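PDB 1ORU: yuaD protein from Bacillus subtilis, which is of unknown function but carries a MOSC domain and may bind molybdenum and pyridoxal phosphate. Local coordinates for residues T107-K110 and E111-I115; R155-L158 and G159-I163; G36-P39 and G40-H43. One frame throughout, in Å; residues are numbered along the deposited sequence.

Contact 1: T107-K110 and E111-I115; sequences TSLK and EGSRI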
# COMPACT_ATOMS: atom_id res chain seq x y z
N THR A 107 -3.36 -15.01 -2.53
CA THR A 107 -3.99 -14.15 -1.54
C THR A 107 -3.07 -13.80 -0.37
O THR A 107 -3.25 -12.75 0.27
CB THR A 107 -5.30 -14.79 -1.04
OG1 THR A 107 -6.17 -15.02 -2.16
CG2 THR A 107 -6.01 -13.87 -0.06
N SER A 108 -2.07 -14.64 -0.11
CA SER A 108 -1.14 -14.38 0.99
C SER A 108 0.01 -13.45 0.61
O SER A 108 0.80 -13.08 1.48
CB SER A 108 -0.57 -15.69 1.53
OG SER A 108 -1.58 -16.48 2.12
N LEU A 109 0.14 -13.10 -0.66
CA LEU A 109 1.23 -12.22 -1.08
C LEU A 109 1.17 -10.93 -0.26
O LEU A 109 0.18 -10.20 -0.30
CB LEU A 109 1.10 -11.89 -2.57
CG LEU A 109 2.28 -11.13 -3.19
CD1 LEU A 109 3.53 -12.01 -3.18
CD2 LEU A 109 1.93 -10.73 -4.61
N LYS A 110 2.23 -10.65 0.48
CA LYS A 110 2.25 -9.47 1.34
C LYS A 110 2.29 -8.12 0.64
O LYS A 110 2.81 -7.98 -0.46
CB LYS A 110 3.40 -9.58 2.34
CG LYS A 110 3.25 -10.73 3.31
CD LYS A 110 4.45 -10.87 4.23
CE LYS A 110 4.30 -12.07 5.16
NZ LYS A 110 5.54 -12.33 5.96
N GLU A 111 1.70 -7.12 1.30
CA GLU A 111 1.69 -5.76 0.78
C GLU A 111 3.16 -5.37 0.60
O GLU A 111 4.00 -5.71 1.44
CB GLU A 111 0.99 -4.81 1.76
CG GLU A 111 -0.53 -5.02 1.89
CD GLU A 111 -0.93 -6.07 2.93
OE1 GLU A 111 -0.11 -6.97 3.23
OE2 GLU A 111 -2.07 -6.01 3.44
N GLY A 112 3.48 -4.66 -0.48
CA GLY A 112 4.86 -4.28 -0.71
C GLY A 112 5.52 -5.17 -1.75
O GLY A 112 6.58 -4.83 -2.29
N SER A 113 4.91 -6.32 -2.02
CA SER A 113 5.42 -7.23 -3.03
C SER A 113 5.17 -6.59 -4.39
O SER A 113 4.28 -5.75 -4.53
CB SER A 113 4.70 -8.58 -2.97
OG SER A 113 4.93 -9.25 -1.73
N ARG A 114 5.94 -7.00 -5.39
CA ARG A 114 5.79 -6.48 -6.74
C ARG A 114 5.59 -7.61 -7.74
O ARG A 114 6.14 -8.70 -7.56
CB ARG A 114 7.05 -5.71 -7.17
CG ARG A 114 7.03 -4.23 -6.88
CD ARG A 114 7.18 -3.92 -5.41
NE ARG A 114 7.47 -2.50 -5.26
CZ ARG A 114 8.03 -1.95 -4.19
NH1 ARG A 114 8.37 -2.72 -3.15
NH2 ARG A 114 8.29 -0.65 -4.17
N ILE A 115 4.80 -7.35 -8.77
CA ILE A 115 4.55 -8.30 -9.85
C ILE A 115 4.95 -7.54 -11.12
O ILE A 115 4.33 -6.53 -11.48
CB ILE A 115 3.06 -8.70 -9.96
CG1 ILE A 115 2.63 -9.43 -8.69
CG2 ILE A 115 2.86 -9.60 -11.18
CD1 ILE A 115 1.16 -9.78 -8.65
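Ser113 turns its side chain back against Leu109 and Lys110, and its two halves do different work. The hydroxyl bonds to the carbonyl of Lys110, with Ser113 OG 2.8 Å from Lys110 O, while Ser113 CB lies against the branch point of Leu109, 3.5 Å from Leu109 CG. The same carbonyl takes the backbone bond that closes a type II beta turn from Lys110 to Ser113, Ser113 N to Lys110 O, 3.1 Å. Both donors approach from one face of the carbonyl plane, each tilted from it. Ser113 OG can serve this carbonyl because it is set beside its own backbone N (chi1 -64°), so one residue grips the oxygen twice. Gly112 takes the third position of the turn with a positive phi.

Leu109 brings its methyls alongside the serine. Leu109 CD1 lies 3.4 Å from Ser113 OG, whereas Leu109 CD2 reaches past it toward the strand and meets Ile115 CD1 at 4.2 Å. The chain of Lys110 is extended beyond CG and runs out on the exposed side. Glu111 instead bends at chi2 (87°), which folds its carboxylate back until Glu111 OE1 is 3.7 Å from Lys110 C.

The turn leads from the loop after strand 98-101 into strand 114-116, which pairs with strands 122-128 and 178-184. Leu109 packs on Val181 and Ser183, Ser113 OG is also hydrogen-bonded to Tyr184 N, and Glu111 packs against Glu111 of the second subunit.

Contact 2: R155-L158 and G159-I163; sequences RHAL and GIRGI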
# COMPACT_ATOMS: atom_id res chain seq x y z
N ARG A 155 -18.38 -16.78 2.49
CA ARG A 155 -17.81 -17.66 3.50
C ARG A 155 -16.58 -18.42 3.01
O ARG A 155 -15.52 -18.39 3.65
CB ARG A 155 -18.87 -18.65 3.97
CG ARG A 155 -18.41 -19.64 5.02
CD ARG A 155 -19.47 -20.70 5.26
NE ARG A 155 -19.10 -21.62 6.34
CZ ARG A 155 -19.81 -22.69 6.69
NH1 ARG A 155 -20.93 -22.99 6.03
NH2 ARG A 155 -19.41 -23.46 7.69
N HIS A 156 -16.71 -19.11 1.88
CA HIS A 156 -15.61 -19.91 1.37
C HIS A 156 -14.52 -19.19 0.58
O HIS A 156 -13.44 -19.75 0.38
CB HIS A 156 -16.17 -21.06 0.53
CG HIS A 156 -16.94 -22.07 1.33
ND1 HIS A 156 -18.28 -22.31 1.14
CD2 HIS A 156 -16.55 -22.90 2.33
CE1 HIS A 156 -18.69 -23.24 1.98
NE2 HIS A 156 -17.65 -23.62 2.72
N ALA A 157 -14.77 -17.96 0.15
CA ALA A 157 -13.78 -17.21 -0.62
C ALA A 157 -12.79 -16.46 0.27
O ALA A 157 -11.72 -16.05 -0.18
CB ALA A 157 -14.48 -16.24 -1.56
N LEU A 158 -13.15 -16.28 1.54
CA LEU A 158 -12.27 -15.57 2.47
C LEU A 158 -10.90 -16.23 2.52
O LEU A 158 -10.78 -17.43 2.76
CB LEU A 158 -12.89 -15.56 3.88
CG LEU A 158 -12.08 -14.80 4.93
CD1 LEU A 158 -11.99 -13.33 4.53
CD2 LEU A 158 -12.74 -14.94 6.29
N GLY A 159 -9.86 -15.43 2.29
CA GLY A 159 -8.50 -15.94 2.33
C GLY A 159 -7.99 -16.50 1.01
O GLY A 159 -6.82 -16.87 0.91
N ILE A 160 -8.87 -16.59 0.01
CA ILE A 160 -8.48 -17.12 -1.30
C ILE A 160 -9.20 -16.37 -2.42
O ILE A 160 -9.46 -16.93 -3.48
CB ILE A 160 -8.80 -18.64 -1.44
CG1 ILE A 160 -10.29 -18.90 -1.16
CG2 ILE A 160 -7.93 -19.45 -0.50
CD1 ILE A 160 -10.69 -20.37 -1.29
N ARG A 161 -9.52 -15.11 -2.19
CA ARG A 161 -10.23 -14.34 -3.20
C ARG A 161 -9.31 -13.42 -4.01
O ARG A 161 -9.78 -12.64 -4.83
CB ARG A 161 -11.37 -13.54 -2.55
CG ARG A 161 -12.36 -12.95 -3.54
CD ARG A 161 -12.45 -11.46 -3.37
NE ARG A 161 -13.37 -10.81 -4.31
CZ ARG A 161 -13.16 -10.67 -5.62
NH1 ARG A 161 -12.04 -11.14 -6.18
NH2 ARG A 161 -14.05 -10.03 -6.36
N GLY A 162 -8.01 -13.52 -3.78
CA GLY A 162 -7.08 -12.69 -4.53
C GLY A 162 -6.64 -11.40 -3.85
O GLY A 162 -6.94 -11.16 -2.68
N ILE A 163 -5.95 -10.56 -4.62
CA ILE A 163 -5.42 -9.30 -4.11
C ILE A 163 -5.75 -8.12 -5.02
O ILE A 163 -6.26 -8.28 -6.13
CB ILE A 163 -3.88 -9.37 -4.00
CG1 ILE A 163 -3.27 -9.57 -5.40
CG2 ILE A 163 -3.48 -10.52 -3.08
CD1 ILE A 163 -1.75 -9.68 -5.44
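Ile160 folds back over the carbonyls of His156 and Ala157, where the chain comes off helix 149-156, and its longer branch lies against these two successive oxygens. At the root of the side chain, Ile160 CB is 4.1 Å from Ala157 O. The next atom comes closer: Ile160 CG1 sits 3.3 Å from Ala157 O and also approaches the carbonyl of His156. The tip passes on to the earlier carbonyl, where Ile160 CD1 is 3.3 Å from His156 O. This path is set by the first torsion, which places CG1 between the backbone N and the carbonyl carbon (chi1 56°), while chi2 keeps the branch extended beyond it. These approaches are van der Waals contacts of an aliphatic chain with carbonyl oxygens. The polar need of His156 O is met by a hydrogen bond from Lys83 NZ.

The backbone beneath the side chain forms a type II beta turn from Ala157 to Ile160, which takes the chain from the helix into the loop before strand 163-169. Its closing bond runs from Ile160 N to Ala157 O, 2.9 Å. Gly159, at the third position, adopts the positive phi that this type of turn has there.

Beyond the turn, Arg161 comes back beside Ala157, with Arg161 CB 4.2 Å from Ala157 CB. A bend at chi2 (-123°) then sends the guanidinium group away from Ala157, and NH2 is hydrogen-bonded to Leu94 O. Leu158 points away from the turn, with only the base of its side chain near the following peptide, Leu158 CG 3.5 Å from Gly159 N. Ala157 and Ile160 both pack on Ile80 of helix 74-84, and Ile160 also touches Glu79 and Lys83 there.

Contact 3: G36-P39 and G40-H43; sequences GGIP and GDLH. With SO4 (sulfate ion), chain C.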
# COMPACT_ATOMS: atom_id res chain seq x y z
N GLY A 36 -2.95 4.85 -12.11
CA GLY A 36 -4.39 4.95 -11.96
C GLY A 36 -5.09 3.65 -12.34
O GLY A 36 -6.25 3.43 -11.97
N GLY A 37 -4.39 2.80 -13.08
CA GLY A 37 -4.96 1.52 -13.48
C GLY A 37 -5.00 1.30 -14.98
O GLY A 37 -4.07 1.68 -15.70
N ILE A 38 -6.09 0.69 -15.45
CA ILE A 38 -6.29 0.40 -16.87
C ILE A 38 -7.17 1.48 -17.51
O ILE A 38 -8.35 1.59 -17.20
CB ILE A 38 -7.01 -0.95 -17.04
CG1 ILE A 38 -6.18 -2.08 -16.43
CG2 ILE A 38 -7.27 -1.22 -18.52
CD1 ILE A 38 -6.98 -3.32 -16.14
N PRO A 39 -6.61 2.28 -18.43
CA PRO A 39 -7.43 3.31 -19.06
C PRO A 39 -8.71 2.72 -19.65
O PRO A 39 -8.67 1.68 -20.32
CB PRO A 39 -6.50 3.88 -20.14
CG PRO A 39 -5.14 3.73 -19.51
CD PRO A 39 -5.22 2.33 -18.93
N GLY A 40 -9.84 3.36 -19.38
CA GLY A 40 -11.10 2.88 -19.90
C GLY A 40 -11.77 1.84 -19.00
O GLY A 40 -12.91 1.45 -19.25
N ASP A 41 -11.05 1.40 -17.97
CA ASP A 41 -11.59 0.41 -17.04
C ASP A 41 -12.45 1.07 -15.97
O ASP A 41 -12.25 2.24 -15.64
CB ASP A 41 -10.45 -0.33 -16.36
CG ASP A 41 -10.95 -1.37 -15.38
OD1 ASP A 41 -11.42 -2.43 -15.84
OD2 ASP A 41 -10.88 -1.13 -14.16
N LEU A 42 -13.38 0.30 -15.42
CA LEU A 42 -14.29 0.78 -14.38
C LEU A 42 -13.60 1.30 -13.13
O LEU A 42 -14.13 2.18 -12.45
CB LEU A 42 -15.26 -0.34 -13.98
CG LEU A 42 -16.26 -0.06 -12.86
CD1 LEU A 42 -17.18 1.10 -13.26
CD2 LEU A 42 -17.08 -1.31 -12.59
N HIS A 43 -12.43 0.75 -12.80
CA HIS A 43 -11.72 1.19 -11.61
C HIS A 43 -10.49 2.05 -11.87
O HIS A 43 -9.62 2.17 -11.00
CB HIS A 43 -11.34 -0.01 -10.75
CG HIS A 43 -12.52 -0.79 -10.25
ND1 HIS A 43 -13.00 -1.91 -10.90
CD2 HIS A 43 -13.34 -0.57 -9.20
CE1 HIS A 43 -14.07 -2.35 -10.26
NE2 HIS A 43 -14.30 -1.56 -9.23
S SO4 C . -15.78 -0.79 -4.80
O1 SO4 C . -15.13 -0.91 -6.13
O2 SO4 C . -15.08 -1.66 -3.83
O3 SO4 C . -15.72 0.62 -4.33
O4 SO4 C . -17.20 -1.20 -4.92
O HOH W 1 -8.28 0.15 -13.61
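Ile38 overlaps Asp41 at the base of the two side chains, Ile38 CB against Asp41 CB at 3.6 Å, with Ile38 CG2 adding a second approach to Asp41 CB at 3.9 Å. The two side chains cross obliquely, closest at their CB atoms, while the ends diverge. Beneath them a type II beta turn from Ile38 to Asp41 is closed by Asp41 N to Ile38 O, 2.8 Å. Pro39 and Gly40 form its corner, the glycine with a positive phi.

The aspartate has CG anti to its own backbone N (chi1 -180°), which swings the carboxylate past the turn toward the residues that follow. There Asp41 OD2 accepts from His43 N at 2.8 Å, making an Asx turn, and the N-H points almost straight at it (163°), although it arrives from well above the carboxylate plane. Water 1 donates to the same oxygen, 2.9 Å from Asp41 OD2, and accepts from Ile38 N. It thus bridges the first and last residues of the turn, while Asp41 OD1 is taken up by Ala18 N.

Further along, the sulfate lies at the edge of the His43 ring, near the ring plane: His43 NE2 makes a weak bond to sulfate O1 at 3.3 Å. Lys48 NZ holds the same ion, which probably came from the crystallisation liquor. With backbone N-H groups and a water gathered on its oxygens, the buried carboxylate is probably stabilised in its charged form, and the histidine and lysine together are consistent with a surface that can hold a small anion.

Along the chain the order is contact 3, contact 1, contact 2, and each holds a type II beta turn with glycine at its third position. Contacts 1 and 2 are neighbours, their centres 15 Å apart, and they touch directly: Thr107 OG1 is probably hydrogen-bonded to Gly162 N at 2.9 Å. They lead into strands 114-116 and 163-169 of the large mixed sheet, each of which pairs with strand 122-128. Contact 3 stands apart, about 21 and 23 Å from the other centres, between strands 30-33 and 47-49 of the two small sheets. Contacts 1 and 2 thus tie turns at the main sheet together, whereas contact 3 shapes a separate, sulfate-bearing part of the MOSC fold.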